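Local coordinates for probable uracil-DNA glycosylase (PDB 5X55), which is a probable uracil-DNA glycosylase of a giant virus, a member of that superfamily built round a four-stranded parallel beta sheet, at residues A[170-174]-A[204-208]; A[101-105]-A[242-248]. All coordinates share one frame; numbering follows the deposited sequence.

In the fold
Both contacts are buried and lie side by side, their centres about 10 Å apart, with contact 1 nearer the centre of the chain. Contact 1 joins the turn leading into helix 173-177 to the loop that follows strand 185-189; contact 2 sets the end of helix 98-102 against the start of helix 244-248. Their chemistry differs: carbonyls, an amide and a water dominate contact 1, whereas contact 2 is aliphatic and sulfur packing whose edge, at Leu103 and Leu248, reaches the surface. They meet where Cys207 and Asn173 of contact 1 reach helix 98-102.

Contact 1 (A[170-174]-A[204-208]); sequences LLFNT and AMGCS
Met205 presents its carbonyl to Asn173: ND2 donates to Met205 O over 2.8 Å. The nitrogen lies nearly on the line of the C=O bond (173°), but the bond is bent at the hydrogen, with an N-H...O angle of 143°. The oxygen is tilted 24° out of the Asn173 amide plane. The same ND2 also serves Tyr101 O, so the amide ties the loop and helix 98-102 to one point. On the apolar side, Leu170 CD1 rests 4.4 Å from Met205 CB. Gly206, with no side chain, brings its CA within 3.2 Å of Leu170 O in a CA-H...O contact. Leu170 O additionally accepts Asn173 N, closing the type I beta turn Leu170-Asn173 that leads into helix 173-177, next to the central parallel sheet of this uracil-DNA glycosylase superfamily fold. A water bridges the two backbones, donating to Leu171 O at 2.8 Å; its leg to Gly206 O is modelled very short. At Cys207, SG lies 3.4 Å from Thr174 OG1, whose hydroxyl is hydrogen-bonded to Met253 O of strand 251-255. Ser208 then pairs by backbone hydrogen bonding with Met253.

Contact 2 (A[101-105]-A[242-248]); sequences YILID and CLASWIL
Ile102 reaches Ala244 and Ile247 because its CG1 is anti to the backbone N (chi1 -166°), and the turn at chi2 (69°) then sends CD1 on toward Ile247. Across from it, Cys242 also carries its side-chain atom anti to the backbone N (chi1 -174°), which directs SG at the peptide that follows Ile102. The contact is helix-end packing in the uracil-DNA glycosylase superfamily fold: the last turn of helix 98-102 lies against the first turn of helix 244-248, just ahead of strand 251-255 at one edge of the four-stranded parallel sheet.

The nearest backbones are those of Ile102 and Ala244, with CA atoms 5.5 Å apart. The small Ala244 side chain permits this approach, and Ile102 CG1 settles over it at 3.7 Å from Ala244 CA, while CG2 of the same isoleucine also touches Ala244 CB. Farther along the helix, the side chains of Ile102 and Ile247 meet at an oblique angle through their CD1 methyls, 3.8 Å apart. Val177 of helix 173-177 packs on both isoleucines, and Cys207 also touches Ile102. The other branch of Ile102 reaches outward, with CG2 4.3 Å from Leu248 CD1 at the exposed margin.

Where the chain leaves helix 98-102, Leu103 is also largely exposed, but its tip folds back: CD1 makes apolar contact with Cys242 SG at 3.8 Å and lies near Ala244 CB. Past this point, Ile104 pairs through its backbone with Leu213. At the start of 242-248, Cys242 SG lies 3.5 Å from Ile102 O.

Contact 1 (A[170-174]-A[204-208])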
ATOM      1  N   LEU A 170      -9.296  -2.583  -9.065  1.00 21.06           N
ATOM      2  CA  LEU A 170      -8.617  -2.664  -7.777  1.00 22.92           C
ATOM      3  C   LEU A 170      -7.411  -1.736  -7.670  1.00 19.94           C
ATOM      4  O   LEU A 170      -6.813  -1.648  -6.592  1.00 21.15           O
ATOM      5  CB  LEU A 170      -8.174  -4.096  -7.509  1.00 18.75           C
ATOM      6  CG  LEU A 170      -9.290  -5.120  -7.571  1.00 22.11           C
ATOM      7  CD1 LEU A 170      -8.712  -6.509  -7.337  1.00 18.69           C
ATOM      8  CD2 LEU A 170     -10.322  -4.766  -6.518  1.00 24.39           C
ATOM      9  N   LEU A 171      -7.051  -1.046  -8.753  1.00 17.57           N
ATOM     10  CA  LEU A 171      -5.817  -0.266  -8.796  1.00 16.85           C
ATOM     11  C   LEU A 171      -5.707   0.719  -7.633  1.00 18.13           C
ATOM     12  O   LEU A 171      -4.643   0.866  -7.014  1.00 15.88           O
ATOM     13  CB  LEU A 171      -5.744   0.489 -10.124  1.00 17.27           C
ATOM     14  CG  LEU A 171      -4.520   1.395 -10.251  1.00 19.78           C
ATOM     15  CD1 LEU A 171      -3.268   0.537 -10.226  1.00 14.84           C
ATOM     16  CD2 LEU A 171      -4.597   2.234 -11.514  1.00 15.13           C
ATOM     17  N   PHE A 172      -6.789   1.431  -7.345  1.00 19.24           N
ATOM     18  CA  PHE A 172      -6.785   2.470  -6.325  1.00 21.64           C
ATOM     19  C   PHE A 172      -7.610   2.045  -5.108  1.00 20.97           C
ATOM     20  O   PHE A 172      -8.234   2.880  -4.448  1.00 21.47           O
ATOM     21  CB  PHE A 172      -7.308   3.783  -6.907  1.00 19.35           C
ATOM     22  CG  PHE A 172      -6.395   4.426  -7.928  1.00 18.07           C
ATOM     23  CD1 PHE A 172      -5.033   4.544  -7.698  1.00 20.71           C
ATOM     24  CD2 PHE A 172      -6.917   4.934  -9.120  1.00 18.97           C
ATOM     25  CE1 PHE A 172      -4.185   5.158  -8.650  1.00 18.93           C
ATOM     26  CE2 PHE A 172      -6.092   5.542 -10.074  1.00 20.18           C
ATOM     27  CZ  PHE A 172      -4.711   5.660  -9.828  1.00 22.43           C
ATOM     28  N   ASN A 173      -7.599   0.741  -4.818  1.00 18.15           N
ATOM     29  CA  ASN A 173      -8.479   0.130  -3.822  1.00 21.68           C
ATOM     30  C   ASN A 173      -8.434   0.847  -2.476  1.00 21.04           C
ATOM     31  O   ASN A 173      -9.479   1.180  -1.895  1.00 20.90           O
ATOM     32  CB  ASN A 173      -8.082  -1.337  -3.647  1.00 20.44           C
ATOM     33  CG  ASN A 173      -9.260  -2.233  -3.384  1.00 24.88           C
ATOM     34  OD1 ASN A 173     -10.417  -1.812  -3.453  1.00 26.13           O
ATOM     35  ND2 ASN A 173      -8.975  -3.494  -3.104  1.00 22.98           N
ATOM     36  N   THR A 174      -7.230   1.063  -1.943  1.00 21.11           N
ATOM     37  CA  THR A 174      -7.122   1.682  -0.624  1.00 20.62           C
ATOM     38  C   THR A 174      -7.693   3.093  -0.623  1.00 17.43           C
ATOM     39  O   THR A 174      -8.330   3.507   0.352  1.00 22.93           O
ATOM     40  CB  THR A 174      -5.673   1.688  -0.154  1.00 22.37           C
ATOM     41  OG1 THR A 174      -5.156   0.356  -0.238  1.00 25.81           O
ATOM     42  CG2 THR A 174      -5.606   2.129   1.299  1.00 20.85           C
ATOM     43  N   ALA A 204      -2.199  -9.652  -6.147  1.00 17.89           N
ATOM     44  CA  ALA A 204      -2.281  -8.202  -6.001  1.00 17.74           C
ATOM     45  C   ALA A 204      -3.741  -7.743  -5.997  1.00 20.16           C
ATOM     46  O   ALA A 204      -4.534  -8.137  -6.865  1.00 18.09           O
ATOM     47  CB  ALA A 204      -1.508  -7.520  -7.125  1.00 14.61           C
ATOM     48  N   MET A 205      -4.100  -6.920  -5.001  1.00 15.99           N
ATOM     49  CA  MET A 205      -5.459  -6.409  -4.878  1.00 15.08           C
ATOM     50  C   MET A 205      -5.490  -4.904  -4.599  1.00 17.10           C
ATOM     51  O   MET A 205      -6.501  -4.385  -4.142  1.00 18.58           O
ATOM     52  CB  MET A 205      -6.219  -7.172  -3.789  1.00 16.34           C
ATOM     53  CG  MET A 205      -5.611  -7.091  -2.387  1.00 15.86           C
ATOM     54  SD  MET A 205      -6.760  -7.861  -1.222  1.00 27.33           S
ATOM     55  CE  MET A 205      -7.932  -6.515  -1.003  1.00 22.55           C
ATOM     56  N   GLY A 206      -4.417  -4.182  -4.903  1.00 17.33           N
ATOM     57  CA  GLY A 206      -4.441  -2.743  -4.766  1.00 17.24           C
ATOM     58  C   GLY A 206      -4.207  -2.245  -3.365  1.00 20.23           C
ATOM     59  O   GLY A 206      -4.465  -1.070  -3.091  1.00 22.92           O
ATOM     60  N   CYS A 207      -3.760  -3.116  -2.470  1.00 17.85           N
ATOM     61  CA  CYS A 207      -3.384  -2.791  -1.105  1.00 19.80           C
ATOM     62  C   CYS A 207      -2.027  -3.404  -0.850  1.00 19.65           C
ATOM     63  O   CYS A 207      -1.764  -4.521  -1.308  1.00 22.90           O
ATOM     64  CB  CYS A 207      -4.366  -3.365  -0.090  1.00 16.64           C
ATOM     65  SG  CYS A 207      -6.015  -2.963  -0.456  1.00 35.59           S
ATOM     66  N   SER A 208      -1.183  -2.712  -0.094  1.00 14.54           N
ATOM     67  CA  SER A 208       0.072  -3.342   0.288  1.00 15.49           C
ATOM     68  C   SER A 208      -0.198  -4.485   1.265  1.00 15.05           C
ATOM     69  O   SER A 208      -1.127  -4.426   2.082  1.00 12.04           O
ATOM     70  CB  SER A 208       1.058  -2.320   0.879  1.00 15.69           C
ATOM     71  OG  SER A 208       0.538  -1.613   1.986  1.00 14.13           O
TER
HETATM   72  O   HOH W   1      -3.832   0.943  -4.339  1.00 19.41           O

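Contact 2 (A[101-105]-A[242-248])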
ATOM      1  N   TYR A 101     -15.108  -4.539  -3.177  1.00 28.68           N
ATOM      2  CA  TYR A 101     -13.749  -4.241  -3.614  1.00 29.67           C
ATOM      3  C   TYR A 101     -12.696  -4.671  -2.603  1.00 30.04           C
ATOM      4  O   TYR A 101     -11.606  -5.101  -2.996  1.00 28.41           O
ATOM      5  CB  TYR A 101     -13.572  -2.740  -3.869  1.00 31.32           C
ATOM      6  CG  TYR A 101     -14.438  -2.160  -4.959  1.00 37.65           C
ATOM      7  CD1 TYR A 101     -14.076  -2.268  -6.292  1.00 34.52           C
ATOM      8  CD2 TYR A 101     -15.607  -1.477  -4.650  1.00 42.28           C
ATOM      9  CE1 TYR A 101     -14.861  -1.737  -7.292  1.00 40.72           C
ATOM     10  CE2 TYR A 101     -16.399  -0.931  -5.641  1.00 49.00           C
ATOM     11  CZ  TYR A 101     -16.021  -1.061  -6.964  1.00 50.04           C
ATOM     12  OH  TYR A 101     -16.816  -0.524  -7.956  1.00 51.54           O
ATOM     13  N   ILE A 102     -12.960  -4.520  -1.308  1.00 28.53           N
ATOM     14  CA  ILE A 102     -11.861  -4.692  -0.367  1.00 26.25           C
ATOM     15  C   ILE A 102     -11.896  -6.094   0.239  1.00 28.34           C
ATOM     16  O   ILE A 102     -10.845  -6.657   0.571  1.00 26.31           O
ATOM     17  CB  ILE A 102     -11.857  -3.586   0.713  1.00 25.40           C
ATOM     18  CG1 ILE A 102     -10.519  -3.575   1.454  1.00 28.40           C
ATOM     19  CG2 ILE A 102     -12.998  -3.731   1.699  1.00 23.29           C
ATOM     20  CD1 ILE A 102      -9.359  -3.097   0.604  1.00 25.29           C
ATOM     21  N   LEU A 103     -13.082  -6.685   0.371  1.00 22.38           N
ATOM     22  CA  LEU A 103     -13.196  -8.031   0.936  1.00 24.81           C
ATOM     23  C   LEU A 103     -13.394  -9.030  -0.202  1.00 27.29           C
ATOM     24  O   LEU A 103     -14.508  -9.447  -0.518  1.00 30.52           O
ATOM     25  CB  LEU A 103     -14.327  -8.101   1.952  1.00 25.26           C
ATOM     26  CG  LEU A 103     -14.359  -9.459   2.645  1.00 26.82           C
ATOM     27  CD1 LEU A 103     -13.156  -9.568   3.553  1.00 25.71           C
ATOM     28  CD2 LEU A 103     -15.651  -9.689   3.408  1.00 25.70           C
ATOM     29  N   ILE A 104     -12.280  -9.448  -0.798  1.00 23.48           N
ATOM     30  CA  ILE A 104     -12.272 -10.170  -2.065  1.00 23.19           C
ATOM     31  C   ILE A 104     -12.136 -11.668  -1.823  1.00 22.22           C
ATOM     32  O   ILE A 104     -11.313 -12.111  -1.011  1.00 19.15           O
ATOM     33  CB  ILE A 104     -11.125  -9.650  -2.952  1.00 26.43           C
ATOM     34  CG1 ILE A 104     -11.385  -8.211  -3.356  1.00 23.98           C
ATOM     35  CG2 ILE A 104     -10.927 -10.522  -4.187  1.00 27.67           C
ATOM     36  CD1 ILE A 104     -10.186  -7.604  -4.010  1.00 26.57           C
ATOM     37  N   ASP A 105     -12.915 -12.455  -2.557  1.00 20.63           N
ATOM     38  CA  ASP A 105     -12.839 -13.911  -2.516  1.00 22.17           C
ATOM     39  C   ASP A 105     -12.258 -14.410  -3.834  1.00 25.24           C
ATOM     40  O   ASP A 105     -12.837 -14.168  -4.904  1.00 23.36           O
ATOM     41  CB  ASP A 105     -14.221 -14.510  -2.265  1.00 24.38           C
ATOM     42  CG  ASP A 105     -14.223 -16.030  -2.275  1.00 26.06           C
ATOM     43  OD1 ASP A 105     -13.150 -16.671  -2.172  1.00 27.23           O
ATOM     44  OD2 ASP A 105     -15.332 -16.592  -2.367  1.00 32.19           O
ATOM     45  N   CYS A 242      -6.457 -11.276   4.194  1.00 18.80           N
ATOM     46  CA  CYS A 242      -7.215 -10.129   3.709  1.00 18.46           C
ATOM     47  C   CYS A 242      -7.321  -9.068   4.800  1.00 18.85           C
ATOM     48  O   CYS A 242      -7.920  -9.311   5.855  1.00 22.84           O
ATOM     49  CB  CYS A 242      -8.601 -10.561   3.239  1.00 21.61           C
ATOM     50  SG  CYS A 242      -9.485  -9.218   2.493  1.00 30.72           S
ATOM     51  N   LEU A 243      -6.754  -7.890   4.534  1.00 16.91           N
ATOM     52  CA  LEU A 243      -6.619  -6.825   5.522  1.00 19.49           C
ATOM     53  C   LEU A 243      -7.734  -5.778   5.434  1.00 21.98           C
ATOM     54  O   LEU A 243      -7.566  -4.651   5.928  1.00 18.25           O
ATOM     55  CB  LEU A 243      -5.244  -6.173   5.372  1.00 16.38           C
ATOM     56  CG  LEU A 243      -4.135  -7.225   5.517  1.00 18.62           C
ATOM     57  CD1 LEU A 243      -2.740  -6.610   5.379  1.00 14.85           C
ATOM     58  CD2 LEU A 243      -4.281  -7.966   6.866  1.00 17.50           C
ATOM     59  N   ALA A 244      -8.870  -6.137   4.823  1.00 16.48           N
ATOM     60  CA  ALA A 244     -10.028  -5.252   4.747  1.00 19.01           C
ATOM     61  C   ALA A 244     -10.334  -4.580   6.086  1.00 18.98           C
ATOM     62  O   ALA A 244     -10.672  -3.388   6.139  1.00 20.37           O
ATOM     63  CB  ALA A 244     -11.226  -6.061   4.256  1.00 19.01           C
ATOM     64  N   SER A 245     -10.167  -5.312   7.183  1.00 17.80           N
ATOM     65  CA  SER A 245     -10.537  -4.790   8.493  1.00 21.04           C
ATOM     66  C   SER A 245      -9.674  -3.595   8.886  1.00 22.76           C
ATOM     67  O   SER A 245     -10.182  -2.584   9.392  1.00 19.58           O
ATOM     68  CB  SER A 245     -10.413  -5.903   9.531  1.00 20.60           C
ATOM     69  OG  SER A 245     -10.616  -5.380  10.824  1.00 27.42           O
ATOM     70  N   TRP A 246      -8.356  -3.705   8.683  1.00 20.22           N
ATOM     71  CA  TRP A 246      -7.457  -2.617   9.046  1.00 14.82           C
ATOM     72  C   TRP A 246      -7.685  -1.405   8.165  1.00 14.39           C
ATOM     73  O   TRP A 246      -7.634  -0.262   8.639  1.00 16.61           O
ATOM     74  CB  TRP A 246      -5.996  -3.065   8.930  1.00 14.28           C
ATOM     75  CG  TRP A 246      -5.630  -4.222   9.773  1.00 17.40           C
ATOM     76  CD1 TRP A 246      -6.405  -4.833  10.727  1.00 18.03           C
ATOM     77  CD2 TRP A 246      -4.393  -4.932   9.743  1.00 15.51           C
ATOM     78  NE1 TRP A 246      -5.721  -5.873  11.288  1.00 19.47           N
ATOM     79  CE2 TRP A 246      -4.480  -5.960  10.699  1.00 19.38           C
ATOM     80  CE3 TRP A 246      -3.215  -4.796   8.995  1.00 19.22           C
ATOM     81  CZ2 TRP A 246      -3.444  -6.861  10.918  1.00 17.50           C
ATOM     82  CZ3 TRP A 246      -2.178  -5.681   9.217  1.00 19.48           C
ATOM     83  CH2 TRP A 246      -2.300  -6.706  10.170  1.00 21.76           C
ATOM     84  N   ILE A 247      -7.895  -1.635   6.872  1.00 17.86           N
ATOM     85  CA  ILE A 247      -7.996  -0.526   5.936  1.00 14.75           C
ATOM     86  C   ILE A 247      -9.277   0.243   6.175  1.00 20.22           C
ATOM     87  O   ILE A 247      -9.281   1.481   6.155  1.00 20.51           O
ATOM     88  CB  ILE A 247      -7.890  -1.051   4.496  1.00 18.30           C
ATOM     89  CG1 ILE A 247      -6.513  -1.692   4.282  1.00 16.45           C
ATOM     90  CG2 ILE A 247      -8.187   0.059   3.452  1.00 16.44           C
ATOM     91  CD1 ILE A 247      -6.495  -2.610   3.091  1.00 18.37           C
ATOM     92  N   LEU A 248     -10.378  -0.470   6.450  1.00 22.14           N
ATOM     93  CA  LEU A 248     -11.649   0.201   6.729  1.00 19.41           C
ATOM     94  C   LEU A 248     -11.558   1.113   7.947  1.00 21.71           C
ATOM     95  O   LEU A 248     -12.316   2.085   8.045  1.00 28.93           O
ATOM     96  CB  LEU A 248     -12.747  -0.834   6.926  1.00 18.72           C
ATOM     97  CG  LEU A 248     -13.216  -1.502   5.636  1.00 23.65           C
ATOM     98  CD1 LEU A 248     -13.748  -2.910   5.900  1.00 19.74           C
ATOM     99  CD2 LEU A 248     -14.274  -0.630   4.939  1.00 25.93           C
TER